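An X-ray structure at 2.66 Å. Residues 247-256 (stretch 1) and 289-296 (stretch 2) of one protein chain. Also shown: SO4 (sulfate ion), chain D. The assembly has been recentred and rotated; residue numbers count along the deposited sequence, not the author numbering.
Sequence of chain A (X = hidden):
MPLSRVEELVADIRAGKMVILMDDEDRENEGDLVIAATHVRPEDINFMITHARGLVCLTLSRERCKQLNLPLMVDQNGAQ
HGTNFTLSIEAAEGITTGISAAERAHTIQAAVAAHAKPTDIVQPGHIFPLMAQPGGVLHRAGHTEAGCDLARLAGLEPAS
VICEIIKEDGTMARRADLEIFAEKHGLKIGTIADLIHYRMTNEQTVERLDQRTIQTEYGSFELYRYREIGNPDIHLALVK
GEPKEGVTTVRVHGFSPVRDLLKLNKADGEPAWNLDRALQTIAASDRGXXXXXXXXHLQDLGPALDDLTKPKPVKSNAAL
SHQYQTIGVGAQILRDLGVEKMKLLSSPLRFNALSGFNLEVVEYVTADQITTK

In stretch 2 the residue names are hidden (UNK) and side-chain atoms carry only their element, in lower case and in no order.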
# COMPACT_ATOMS: atom_id res chain seq x y z
N VAL A 247 -19.29 -34.42 -6.25
CA VAL A 247 -18.12 -33.78 -6.83
C VAL A 247 -18.40 -32.29 -6.99
O VAL A 247 -19.52 -31.88 -7.34
CB VAL A 247 -17.73 -34.41 -8.18
CG1 VAL A 247 -17.40 -35.89 -7.99
CG2 VAL A 247 -18.84 -34.22 -9.21
N THR A 248 -17.38 -31.47 -6.75
CA THR A 248 -17.49 -30.03 -6.87
C THR A 248 -16.51 -29.54 -7.92
O THR A 248 -15.35 -29.97 -7.94
CB THR A 248 -17.22 -29.34 -5.52
OG1 THR A 248 -18.07 -29.91 -4.52
CG2 THR A 248 -17.49 -27.85 -5.62
N THR A 249 -17.00 -28.72 -8.85
CA THR A 249 -16.15 -28.06 -9.83
C THR A 249 -15.52 -26.82 -9.21
O THR A 249 -16.24 -25.96 -8.67
CB THR A 249 -16.95 -27.69 -11.07
OG1 THR A 249 -17.65 -28.85 -11.55
CG2 THR A 249 -16.04 -27.16 -12.17
N VAL A 250 -14.19 -26.76 -9.20
CA VAL A 250 -13.45 -25.89 -8.29
C VAL A 250 -12.48 -25.04 -9.10
O VAL A 250 -11.86 -25.53 -10.05
CB VAL A 250 -12.71 -26.70 -7.21
CG1 VAL A 250 -11.84 -25.79 -6.36
CG2 VAL A 250 -13.70 -27.46 -6.35
N ARG A 251 -12.32 -23.79 -8.69
CA ARG A 251 -11.17 -22.98 -9.08
C ARG A 251 -10.71 -22.17 -7.88
O ARG A 251 -11.47 -21.34 -7.37
CB ARG A 251 -11.51 -22.06 -10.25
CG ARG A 251 -10.38 -21.12 -10.63
CD ARG A 251 -10.14 -21.12 -12.13
NE ARG A 251 -9.04 -20.24 -12.51
CZ ARG A 251 -7.79 -20.64 -12.74
NH1 ARG A 251 -7.49 -21.94 -12.74
NH2 ARG A 251 -6.86 -19.75 -13.06
N VAL A 252 -9.46 -22.36 -7.48
CA VAL A 252 -8.75 -21.39 -6.65
C VAL A 252 -8.16 -20.31 -7.55
O VAL A 252 -7.48 -20.60 -8.53
CB VAL A 252 -7.66 -22.08 -5.82
CG1 VAL A 252 -6.74 -21.05 -5.19
CG2 VAL A 252 -8.29 -22.97 -4.76
N HIS A 253 -8.39 -19.05 -7.17
CA HIS A 253 -8.28 -17.92 -8.10
C HIS A 253 -7.45 -16.82 -7.45
O HIS A 253 -7.85 -16.27 -6.42
CB HIS A 253 -9.65 -17.39 -8.49
CG HIS A 253 -9.66 -16.67 -9.80
ND1 HIS A 253 -9.20 -17.26 -10.96
CD2 HIS A 253 -9.82 -15.36 -10.09
CE1 HIS A 253 -9.16 -16.36 -11.92
NE2 HIS A 253 -9.59 -15.21 -11.43
N GLY A 254 -6.34 -16.47 -8.08
CA GLY A 254 -5.60 -15.25 -7.77
C GLY A 254 -5.64 -14.26 -8.93
O GLY A 254 -5.46 -14.65 -10.09
N PHE A 255 -5.82 -12.98 -8.59
CA PHE A 255 -5.97 -11.95 -9.61
C PHE A 255 -4.74 -11.89 -10.52
O PHE A 255 -3.63 -12.25 -10.12
CB PHE A 255 -6.18 -10.59 -8.94
CG PHE A 255 -6.54 -9.49 -9.89
CD1 PHE A 255 -5.82 -8.30 -9.89
CD2 PHE A 255 -7.70 -9.55 -10.63
CE1 PHE A 255 -6.19 -7.25 -10.70
CE2 PHE A 255 -8.06 -8.51 -11.47
CZ PHE A 255 -7.29 -7.38 -11.53
N SER A 256 -4.97 -11.46 -11.76
CA SER A 256 -3.89 -11.31 -12.73
C SER A 256 -4.40 -10.54 -13.95
O SER A 256 -5.58 -10.19 -13.99
CB SER A 256 -3.33 -12.67 -13.13
OG SER A 256 -3.88 -13.11 -14.36
N UNK A 289 -17.18 -24.56 -6.69
CA UNK A 289 -16.73 -23.47 -5.83
C UNK A 289 -15.65 -22.68 -6.55
O UNK A 289 -14.64 -23.24 -6.99
c UNK A 289 -16.21 -24.00 -4.48
c UNK A 289 -17.29 -24.82 -3.77
c UNK A 289 -15.75 -22.85 -3.60
N UNK A 290 -15.83 -21.36 -6.62
CA UNK A 290 -14.73 -20.44 -6.90
C UNK A 290 -14.19 -19.93 -5.57
O UNK A 290 -14.95 -19.40 -4.75
c UNK A 290 -15.19 -19.28 -7.78
c UNK A 290 -14.07 -18.36 -8.27
c UNK A 290 -13.91 -17.16 -7.34
c UNK A 290 -14.34 -17.91 -9.69
N UNK A 291 -12.90 -20.16 -5.33
CA UNK A 291 -12.21 -19.53 -4.22
C UNK A 291 -11.55 -18.25 -4.70
O UNK A 291 -11.15 -18.12 -5.86
c UNK A 291 -10.74 -19.97 -2.23
c UNK A 291 -11.77 -21.88 -3.47
c UNK A 291 -11.18 -20.49 -3.59
N UNK A 292 -11.31 -17.34 -3.76
CA UNK A 292 -10.65 -16.07 -4.04
C UNK A 292 -9.72 -15.75 -2.88
O UNK A 292 -10.16 -15.66 -1.73
c UNK A 292 -10.88 -12.96 -5.75
c UNK A 292 -10.11 -11.28 -7.83
c UNK A 292 -11.04 -13.60 -4.48
c UNK A 292 -11.10 -13.36 -7.08
c UNK A 292 -11.67 -14.94 -4.22
c UNK A 292 -9.91 -10.85 -6.55
c UNK A 292 -10.63 -12.70 -3.55
c UNK A 292 -10.33 -11.69 -5.51
c UNK A 292 -10.73 -12.51 -8.10
n UNK A 292 -10.18 -11.56 -4.16
N UNK A 293 -8.43 -15.59 -3.18
CA UNK A 293 -7.45 -15.23 -2.17
C UNK A 293 -7.52 -13.73 -1.94
O UNK A 293 -7.33 -12.94 -2.86
c UNK A 293 -5.99 -16.99 -3.31
c UNK A 293 -4.90 -17.07 -4.39
c UNK A 293 -6.03 -15.64 -2.59
c UNK A 293 -5.13 -15.71 -1.35
N UNK A 294 -7.63 -13.34 -0.67
CA UNK A 294 -7.42 -11.95 -0.32
C UNK A 294 -5.98 -11.53 -0.53
O UNK A 294 -5.04 -12.27 -0.20
N UNK A 295 -5.80 -10.34 -1.09
CA UNK A 295 -4.49 -9.73 -1.26
C UNK A 295 -4.52 -8.35 -0.62
O UNK A 295 -5.56 -7.68 -0.64
c UNK A 295 -2.94 -10.42 -3.21
n UNK A 295 -1.50 -9.29 -4.80
c UNK A 295 -2.54 -10.10 -4.65
o UNK A 295 -3.26 -10.45 -5.59
c UNK A 295 -4.13 -9.60 -2.75
N UNK A 296 -3.40 -7.95 -0.02
CA UNK A 296 -3.35 -6.62 0.59
C UNK A 296 -3.58 -5.53 -0.45
O UNK A 296 -4.31 -4.57 -0.18
c UNK A 296 -2.00 -6.41 1.27
o UNK A 296 -2.69 -7.60 3.19
c UNK A 296 -1.76 -7.40 2.39
o UNK A 296 -0.68 -8.03 2.41
S SO4 D . -4.43 -21.66 -14.78
O1 SO4 D . -4.35 -21.56 -13.32
O2 SO4 D . -5.42 -22.67 -15.14
O3 SO4 D . -4.82 -20.37 -15.33
O4 SO4 D . -3.13 -22.05 -15.31

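Position 289 carries three side-chain carbons, one bearing the other two, so it is beta-branched without a heteroatom. One of the outer carbons lies 3.6 Å from Thr248 CG2. Three carbons forked at CB identify Val289. Its backbone is held at both ends: Val289 N donates to Thr249 O at 2.6 Å, and Val289 O accepts from Arg251 N at 2.9 Å with an N-H...O angle of 159°. Val289 O also receives a CA-H...O contact from Val250 CA at 3.2 Å.

Position 290 has four carbons, forked at the second, with one terminal carbon 4.4 Å from His253 CB. A fork one atom beyond CB makes this Leu290. It pairs with Arg251, their CA atoms 4.9 Å apart.

At position 291 three carbons again fork at the first, and an outer one sits 3.9 Å from Val252 CG2, a purely apolar contact. This is Val291. Val291 N donates to Arg251 O at 2.8 Å, with an angle of 159°.

Position 292 shows one carbon followed by fused five- and six-membered rings holding eight carbons and one nitrogen, an indole. One carbon of the six-membered ring lies 3.6 Å from His253 CD2, near the plane of the imidazole, and the neighbouring ring carbon lies 4.1 Å from Phe255 CD2. The residue is Trp292, and the two carbons are CZ3 and CH2. The His253 ring and the indole six-membered ring meet rim to rim, centroids 5.8 Å apart and planes at 40°, so this is not a face-to-face stack.

Position 293 has four carbons forked at the first, one arm two carbons long; the end carbon of the longer arm lies 3.9 Å from Gly254 CA. This is Ile293, and that carbon is CD1. Ile293 N makes a weak hydrogen bond to His253 O at 3.4 Å.

Position 294 has no side-chain atoms and makes no contact with stretch 1; it is Gly294.

Position 295 has three carbons, the third carrying one oxygen and one nitrogen, a terminal amide two carbons beyond CB. Its oxygen lies 4.4 Å from Phe255 CB; this is Gln295.

Position 296 has two carbons, the second bearing two oxygens, a short carboxylate. It is poorly ordered and out of reach of stretch 1; this is Asp296.

The contact is a parallel strand pairing, its axes 14° apart, burying 604 Å² in total. Backbone hydrogen bonds set the register, and side chains then sort by face: Val252 with Val291 on one, Arg251, Leu290, His253 and Trp292 on the other. The end of Arg251 leads away from stretch 2, and Arg251 NH1 and NH2 bind sulfate O1 at 3.2 and 3.1 Å.

Stretch 2 289-296: VLVWIGQD
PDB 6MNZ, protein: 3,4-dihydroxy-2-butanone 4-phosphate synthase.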